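CELL division control protein 6 (Pyrobaculum aerophilum, PDB 1FNN) binds ADP and magnesium, probably hydrolyses ATP as an AAA+ protein of the Cdc6/Cdc18 family, and is probably involved in regulating DNA replication. Local coordinates at residues V4-F10 / I244-Y248; D218-M222 / T306-T310; A47-P53 / V163-D169. All coordinates share one frame. Residue numbers count along the deposited sequence, not the author numbering.

Interaction 1 of 3, residues V4-F10 / I244-Y248; sequences VVDDSVF and IDILY. With ADP (adenosine-5'-diphosphate), chain D.
At the lid wall of the ADP pocket, the N-terminal segment V4-F10 packs on helix 240-256 of the AAA+ lid. V4-D6 is loop; D6 opens an Asx turn, its OD1 accepting from S8 N (3.3 Å) and from S8 OG (2.8 Å), and residues 7-10 form a 3-10 turn closed by F10 N to D7 O at 2.9 Å. I244-Y248 is regular helix, with Y248 N bonded to I244 O at 3.0 Å. The backbones come nearest at F10 and Y248, CA to CA 6.4 Å. F10 (chi1 m) and Y248 (chi1 t) lay their rings nearly parallel, planes at 15°, but slid apart so that they barely overlap, centroids 5.0 Å apart. Instead F10 CB sits over the Y248 face, 3.7 Å from its centroid, a CH-pi contact. The F10 ring also meets I244, CD2 to CG2 3.8 Å, and L247, CE2 to CD2 at 4.0 Å, the latter at its edge. V4 CG1 reaches the Y248 ring edge at CE1, 4.1 Å away. No hydrogen bond joins the segments; V9 O accepts one from R205, which also hydrogen-bonds ADP. I244 CD1 approaches the ribose O4' at 3.5 Å, the lid side of an AAA+ nucleotide site.

Interaction 2 of 3, residues D218-M222 / T306-T310; sequences DILQM and TPYIT
T306 leads in with an extended backbone, its CA-to-CB bond pointing away from helix 217-227. P307 (phi/psi -54/-42) turns the chain and is the centre of the contact, its CA 6.2 Å from I219 CA. Its ring is held by three residues of the helix: P307 CG lies 3.8 Å from D218 CB and 3.9 Å from I219 CD1, while P307 CB is 3.9 Å from SD of the extended M222 (all chi t). This joins the AAA+ lid, which supplies the helix, to the C-terminal winged-helix domain. Y308 returns to an extended backbone, and its m rotamer carries the ring alongside the helix, CE1 3.6 Å from D218 O with that oxygen at the ring edge. Y308 OH comes within 3.4 Å of Q221 CB and is hydrogen-bonded to D225, further along the same helix. One water bridges the D218 carboxylate and the Y308 backbone, donating to D218 OD2 and accepting from Y308 N, both at 3.0 Å. I309 and T310 continue as a short strand out of reach of the helix; I309 pairs with I366, and T310 N-caps helix 311-324.

Interaction 3 of 3, residues A47-P53 / V163-D169; sequences ATLLGRP and VIVGHND
Two neighbouring parallel strands of the AAA+ core sheet meet here, 46-50 and 160-166, at the end where the first runs into the Walker A P-loop. The axes of 47-50 and 163-166 approach to 4.7 Å at 21°, and A47, T48, L49 and L50 pair with V163, I164, V165 and G166, CA to CA 4.8-5.0 Å. Hydrogen bonds run from I164 N to A47 O (3.1 Å), L49 N to I164 O (2.9 Å), G166 N to L49 O (2.9 Å) and G51 N to G166 O (3.3 Å). On one face L49 (m, t) sets CG 3.8 Å from V163 CG1 and CD1 4.2 Å from V165 CG2. On the other, T48 OG1 lies 3.4 Å from I164 CG1, and L50 CD2 lies 3.3 Å from N168 O. Past the strands, H167 NE2 comes 3.5 Å from CG of P53, which touches ADP, and G51 O accepts from K57. The face with L49, V163 and V165 packs on L61 of helix 57-68, that with T48, L50 and I164 on helix 170-173; strands 187-189 and 127-132 flank the pair.

In the fold
From the N terminus, residues 4-10 open interaction 1, which stays open until the chain reaches 244-248 in the lid. Within that span lies interaction 3: strand 46-50 and the P-loop are followed by strands 75-80 and 127-132 and their helices before 163-169 closes the pair. Interaction 2 opens next, at 218-222, and crosses interaction 1, since it closes only at 306-310 in the winged-helix domain. The successive helices 217-227 and 240-256 bring these two contacts together, L247 CD1 lying 3.8 Å from L220 CD1. Interaction 3 is separate, on the opposite side of the chain's centre, about 26 Å from interaction 1 between centres; both reach ADP, interaction 3 through P53 and interaction 1 through I244.

Interaction 1 of 3, residues V4-F10 / I244-Y248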
# COMPACT_ATOMS: atom_id res chain seq x y z
N VAL A 4 -15.77 8.83 -13.04
CA VAL A 4 -14.59 9.52 -12.50
C VAL A 4 -14.82 11.04 -12.59
O VAL A 4 -14.97 11.56 -13.70
CB VAL A 4 -13.35 9.12 -13.29
CG1 VAL A 4 -12.11 9.85 -12.78
CG2 VAL A 4 -13.06 7.61 -13.14
N VAL A 5 -15.07 11.69 -11.46
CA VAL A 5 -15.31 13.14 -11.49
C VAL A 5 -14.04 13.90 -11.12
O VAL A 5 -13.89 15.03 -11.58
CB VAL A 5 -16.44 13.51 -10.53
CG1 VAL A 5 -16.53 15.03 -10.40
CG2 VAL A 5 -17.74 12.93 -11.08
N ASP A 6 -13.23 13.36 -10.22
CA ASP A 6 -11.94 14.02 -9.96
C ASP A 6 -10.82 13.01 -9.98
O ASP A 6 -10.54 12.50 -8.89
CB ASP A 6 -12.03 14.77 -8.63
CG ASP A 6 -10.82 15.60 -8.28
OD1 ASP A 6 -9.87 15.62 -9.08
OD2 ASP A 6 -10.83 16.22 -7.20
N ASP A 7 -10.12 12.77 -11.08
CA ASP A 7 -9.04 11.83 -11.15
C ASP A 7 -7.79 12.16 -10.35
O ASP A 7 -7.06 11.22 -10.01
CB ASP A 7 -8.57 11.59 -12.59
CG ASP A 7 -7.81 12.73 -13.25
OD1 ASP A 7 -6.61 12.94 -13.14
OD2 ASP A 7 -8.41 13.51 -13.97
N SER A 8 -7.59 13.42 -9.90
CA SER A 8 -6.39 13.73 -9.13
C SER A 8 -6.43 13.01 -7.80
O SER A 8 -5.41 12.71 -7.17
CB SER A 8 -6.25 15.26 -8.90
OG SER A 8 -7.26 15.65 -7.95
N VAL A 9 -7.61 12.69 -7.30
CA VAL A 9 -7.84 11.93 -6.07
C VAL A 9 -7.26 10.51 -6.14
O VAL A 9 -6.82 9.96 -5.13
CB VAL A 9 -9.37 11.89 -5.85
CG1 VAL A 9 -9.79 10.83 -4.85
CG2 VAL A 9 -9.87 13.26 -5.46
N PHE A 10 -6.94 10.02 -7.32
CA PHE A 10 -6.33 8.72 -7.56
C PHE A 10 -4.86 8.78 -7.88
O PHE A 10 -4.21 7.74 -8.04
CB PHE A 10 -7.11 8.03 -8.73
CG PHE A 10 -8.51 7.84 -8.22
CD1 PHE A 10 -9.52 8.72 -8.58
CD2 PHE A 10 -8.81 6.77 -7.38
CE1 PHE A 10 -10.80 8.55 -8.11
CE2 PHE A 10 -10.10 6.59 -6.91
CZ PHE A 10 -11.10 7.48 -7.28
N ILE A 244 -6.13 1.39 -4.16
CA ILE A 244 -6.62 2.61 -4.86
C ILE A 244 -6.43 2.50 -6.35
O ILE A 244 -7.23 2.91 -7.19
CB ILE A 244 -5.88 3.85 -4.26
CG1 ILE A 244 -6.26 4.01 -2.78
CG2 ILE A 244 -6.23 5.08 -5.11
CD1 ILE A 244 -5.32 4.88 -1.94
N ASP A 245 -5.33 1.91 -6.81
CA ASP A 245 -5.06 1.71 -8.22
C ASP A 245 -6.16 0.82 -8.83
O ASP A 245 -6.71 1.14 -9.88
CB ASP A 245 -3.68 1.07 -8.32
CG ASP A 245 -3.07 0.78 -9.66
OD1 ASP A 245 -3.53 1.23 -10.70
OD2 ASP A 245 -2.06 0.06 -9.77
N ILE A 246 -6.59 -0.23 -8.08
CA ILE A 246 -7.65 -1.08 -8.63
C ILE A 246 -8.96 -0.34 -8.70
O ILE A 246 -9.70 -0.52 -9.68
CB ILE A 246 -7.79 -2.40 -7.79
CG1 ILE A 246 -6.56 -3.28 -8.10
CG2 ILE A 246 -9.12 -3.06 -8.13
CD1 ILE A 246 -6.39 -4.41 -7.03
N LEU A 247 -9.34 0.44 -7.67
CA LEU A 247 -10.56 1.22 -7.71
C LEU A 247 -10.61 2.16 -8.93
O LEU A 247 -11.58 2.20 -9.71
CB LEU A 247 -10.75 2.04 -6.43
CG LEU A 247 -11.93 3.01 -6.34
CD1 LEU A 247 -13.28 2.31 -6.62
CD2 LEU A 247 -12.05 3.65 -4.95
N TYR A 248 -9.50 2.85 -9.14
CA TYR A 248 -9.45 3.84 -10.24
C TYR A 248 -9.52 3.17 -11.60
O TYR A 248 -10.26 3.55 -12.51
CB TYR A 248 -8.14 4.63 -10.10
CG TYR A 248 -7.92 5.69 -11.16
CD1 TYR A 248 -8.89 6.67 -11.38
CD2 TYR A 248 -6.77 5.72 -11.93
CE1 TYR A 248 -8.72 7.65 -12.34
CE2 TYR A 248 -6.59 6.70 -12.90
CZ TYR A 248 -7.57 7.65 -13.09
OH TYR A 248 -7.38 8.63 -14.06
PB ADP D . 4.13 3.96 1.50
O1B ADP D . 5.24 4.99 1.53
O2B ADP D . 3.90 3.32 2.75
O3B ADP D . 4.63 3.02 0.49
PA ADP D . 1.99 5.63 0.67
O1A ADP D . 2.18 6.69 1.67
O2A ADP D . 2.45 6.05 -0.66
O3A ADP D . 2.68 4.34 1.12
O5' ADP D . 0.40 5.25 0.48
C5' ADP D . 0.09 4.51 -0.68
C4' ADP D . -1.21 5.13 -1.24
O4' ADP D . -2.23 4.97 -0.28
C3' ADP D . -1.14 6.63 -1.51
O3' ADP D . -2.01 6.93 -2.59
C2' ADP D . -1.59 7.15 -0.19
O2' ADP D . -2.10 8.48 -0.27
C1' ADP D . -2.74 6.18 0.13
N9 ADP D . -2.84 6.09 1.54
C8 ADP D . -2.05 5.33 2.35
N7 ADP D . -2.49 5.20 3.57
C5 ADP D . -3.66 5.94 3.55
C6 ADP D . -4.60 6.23 4.55
N6 ADP D . -4.45 5.78 5.79
N1 ADP D . -5.64 7.01 4.24
C2 ADP D . -5.74 7.48 3.01
N3 ADP D . -4.93 7.29 1.97
C4 ADP D . -3.89 6.49 2.32

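Interaction 2 of 3, residues D218-M222 / T306-T310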
# COMPACT_ATOMS: atom_id res chain seq x y z
N ASP A 218 -20.62 -2.76 -1.73
CA ASP A 218 -20.19 -4.12 -2.08
C ASP A 218 -18.99 -4.08 -3.02
O ASP A 218 -18.12 -4.94 -2.89
CB ASP A 218 -21.27 -4.96 -2.77
CG ASP A 218 -22.32 -5.45 -1.79
OD1 ASP A 218 -22.13 -5.32 -0.56
OD2 ASP A 218 -23.36 -5.98 -2.26
N ILE A 219 -18.96 -3.13 -3.96
CA ILE A 219 -17.82 -3.10 -4.90
C ILE A 219 -16.53 -2.74 -4.20
O ILE A 219 -15.43 -3.21 -4.53
CB ILE A 219 -18.11 -2.16 -6.08
CG1 ILE A 219 -18.98 -2.87 -7.12
CG2 ILE A 219 -16.84 -1.61 -6.75
CD1 ILE A 219 -18.23 -3.81 -8.05
N LEU A 220 -16.61 -1.81 -3.24
CA LEU A 220 -15.41 -1.38 -2.50
C LEU A 220 -14.97 -2.55 -1.62
O LEU A 220 -13.78 -2.81 -1.47
CB LEU A 220 -15.86 -0.19 -1.62
CG LEU A 220 -15.58 1.23 -2.09
CD1 LEU A 220 -15.40 1.38 -3.58
CD2 LEU A 220 -16.58 2.23 -1.51
N GLN A 221 -15.97 -3.25 -1.05
CA GLN A 221 -15.63 -4.41 -0.21
C GLN A 221 -14.92 -5.52 -0.99
O GLN A 221 -13.94 -6.09 -0.49
CB GLN A 221 -16.86 -4.99 0.49
CG GLN A 221 -17.44 -4.23 1.66
CD GLN A 221 -18.86 -4.68 1.98
OE1 GLN A 221 -19.54 -5.33 1.17
NE2 GLN A 221 -19.34 -4.36 3.17
N MET A 222 -15.30 -5.69 -2.24
CA MET A 222 -14.65 -6.66 -3.16
C MET A 222 -13.19 -6.38 -3.37
O MET A 222 -12.26 -7.23 -3.30
CB MET A 222 -15.47 -6.66 -4.43
CG MET A 222 -14.96 -7.52 -5.59
SD MET A 222 -15.94 -7.32 -7.09
CE MET A 222 -15.00 -8.28 -8.26
N THR A 306 -23.20 -9.46 -9.48
CA THR A 306 -23.15 -8.86 -8.13
C THR A 306 -21.83 -9.30 -7.57
O THR A 306 -21.26 -10.27 -8.12
CB THR A 306 -24.42 -9.38 -7.44
OG1 THR A 306 -25.13 -8.32 -6.79
CG2 THR A 306 -24.19 -10.51 -6.47
N PRO A 307 -21.11 -8.46 -6.84
CA PRO A 307 -19.81 -8.85 -6.29
C PRO A 307 -19.90 -10.14 -5.48
O PRO A 307 -18.98 -10.98 -5.54
CB PRO A 307 -19.41 -7.65 -5.43
CG PRO A 307 -20.19 -6.49 -6.02
CD PRO A 307 -21.54 -7.12 -6.35
N TYR A 308 -20.93 -10.31 -4.65
CA TYR A 308 -21.02 -11.50 -3.81
C TYR A 308 -22.24 -12.38 -4.07
O TYR A 308 -23.28 -11.94 -4.57
CB TYR A 308 -21.10 -11.13 -2.32
CG TYR A 308 -19.88 -10.36 -1.87
CD1 TYR A 308 -19.89 -8.95 -1.96
CD2 TYR A 308 -18.76 -10.99 -1.39
CE1 TYR A 308 -18.77 -8.23 -1.55
CE2 TYR A 308 -17.66 -10.26 -0.99
CZ TYR A 308 -17.67 -8.88 -1.07
OH TYR A 308 -16.54 -8.21 -0.66
N ILE A 309 -22.05 -13.70 -3.87
CA ILE A 309 -23.23 -14.60 -3.88
C ILE A 309 -23.16 -15.36 -2.57
O ILE A 309 -22.16 -15.42 -1.84
CB ILE A 309 -23.39 -15.46 -5.12
CG1 ILE A 309 -22.12 -16.22 -5.51
CG2 ILE A 309 -23.81 -14.67 -6.35
CD1 ILE A 309 -21.89 -17.51 -4.77
N THR A 310 -24.28 -15.86 -2.11
CA THR A 310 -24.36 -16.53 -0.81
C THR A 310 -23.87 -17.97 -0.90
O THR A 310 -23.87 -18.51 -2.01
CB THR A 310 -25.80 -16.52 -0.27
OG1 THR A 310 -26.66 -17.24 -1.16
CG2 THR A 310 -26.32 -15.09 -0.14
O HOH W 1 -23.23 -8.53 -3.80

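Interaction 3 of 3, residues A47-P53 / V163-D169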
# COMPACT_ATOMS: atom_id res chain seq x y z
N ALA A 47 13.46 9.80 13.79
CA ALA A 47 12.56 8.65 13.82
C ALA A 47 12.85 7.75 12.60
O ALA A 47 13.33 8.22 11.57
CB ALA A 47 11.12 9.10 13.70
N THR A 48 12.42 6.50 12.67
CA THR A 48 12.51 5.54 11.58
C THR A 48 11.11 5.01 11.35
O THR A 48 10.49 4.69 12.37
CB THR A 48 13.45 4.36 11.90
OG1 THR A 48 14.77 4.86 12.13
CG2 THR A 48 13.52 3.38 10.75
N LEU A 49 10.61 5.11 10.13
CA LEU A 49 9.27 4.63 9.81
C LEU A 49 9.41 3.27 9.09
O LEU A 49 10.18 3.21 8.12
CB LEU A 49 8.54 5.61 8.88
CG LEU A 49 8.52 7.10 9.29
CD1 LEU A 49 7.58 7.86 8.35
CD2 LEU A 49 8.12 7.35 10.75
N LEU A 50 8.76 2.22 9.59
CA LEU A 50 8.97 0.89 8.97
C LEU A 50 7.63 0.27 8.64
O LEU A 50 6.67 0.27 9.41
CB LEU A 50 9.72 -0.06 9.93
CG LEU A 50 11.10 0.37 10.40
CD1 LEU A 50 11.68 -0.64 11.42
CD2 LEU A 50 12.06 0.49 9.21
N GLY A 51 7.57 -0.33 7.44
CA GLY A 51 6.33 -0.96 7.00
C GLY A 51 6.48 -1.35 5.54
O GLY A 51 7.28 -0.71 4.84
N ARG A 52 5.66 -2.33 5.13
CA ARG A 52 5.78 -2.75 3.71
C ARG A 52 5.26 -1.64 2.79
O ARG A 52 4.62 -0.67 3.22
CB ARG A 52 4.97 -4.03 3.48
CG ARG A 52 3.48 -3.92 3.73
CD ARG A 52 2.65 -4.54 2.61
NE ARG A 52 3.15 -4.20 1.27
CZ ARG A 52 2.73 -4.74 0.15
NH1 ARG A 52 1.76 -5.66 0.26
NH2 ARG A 52 3.18 -4.43 -1.06
N PRO A 53 5.38 -1.86 1.49
CA PRO A 53 4.89 -0.90 0.50
C PRO A 53 3.40 -0.69 0.64
O PRO A 53 2.60 -1.59 0.92
CB PRO A 53 5.29 -1.48 -0.85
CG PRO A 53 6.44 -2.38 -0.53
CD PRO A 53 6.13 -2.96 0.83
N VAL A 163 14.17 12.01 9.54
CA VAL A 163 13.32 10.83 9.47
C VAL A 163 13.86 9.93 8.35
O VAL A 163 14.07 10.42 7.22
CB VAL A 163 11.85 11.17 9.18
CG1 VAL A 163 11.00 9.90 8.97
CG2 VAL A 163 11.24 11.91 10.38
N ILE A 164 14.04 8.64 8.63
CA ILE A 164 14.42 7.67 7.61
C ILE A 164 13.34 6.57 7.51
O ILE A 164 12.56 6.34 8.44
CB ILE A 164 15.77 6.99 7.85
CG1 ILE A 164 15.66 6.00 9.01
CG2 ILE A 164 16.86 8.02 8.12
CD1 ILE A 164 16.96 5.22 9.23
N VAL A 165 13.17 6.09 6.28
CA VAL A 165 12.07 5.20 5.97
C VAL A 165 12.53 3.88 5.35
O VAL A 165 13.38 3.86 4.48
CB VAL A 165 11.09 5.89 4.99
CG1 VAL A 165 9.91 4.98 4.69
CG2 VAL A 165 10.56 7.23 5.50
N GLY A 166 12.05 2.76 5.93
CA GLY A 166 12.43 1.46 5.38
C GLY A 166 11.24 0.51 5.41
O GLY A 166 10.14 0.85 5.82
N HIS A 167 11.45 -0.72 4.94
CA HIS A 167 10.43 -1.75 4.90
C HIS A 167 10.36 -2.57 6.18
O HIS A 167 9.26 -2.93 6.59
CB HIS A 167 10.68 -2.76 3.76
CG HIS A 167 10.31 -2.14 2.44
ND1 HIS A 167 10.94 -2.45 1.26
CD2 HIS A 167 9.35 -1.22 2.14
CE1 HIS A 167 10.40 -1.76 0.28
NE2 HIS A 167 9.44 -1.01 0.78
N ASN A 168 11.51 -2.79 6.79
CA ASN A 168 11.61 -3.60 7.99
C ASN A 168 12.87 -3.19 8.74
O ASN A 168 13.61 -2.32 8.25
CB ASN A 168 11.65 -5.10 7.66
CG ASN A 168 12.60 -5.43 6.53
OD1 ASN A 168 12.18 -6.06 5.55
ND2 ASN A 168 13.86 -5.02 6.60
N ASP A 169 13.20 -3.93 9.79
CA ASP A 169 14.35 -3.62 10.62
C ASP A 169 15.69 -3.77 9.95
O ASP A 169 16.72 -3.25 10.42
CB ASP A 169 14.25 -4.47 11.91
CG ASP A 169 13.12 -4.04 12.81
OD1 ASP A 169 13.35 -3.24 13.74
OD2 ASP A 169 11.95 -4.44 12.66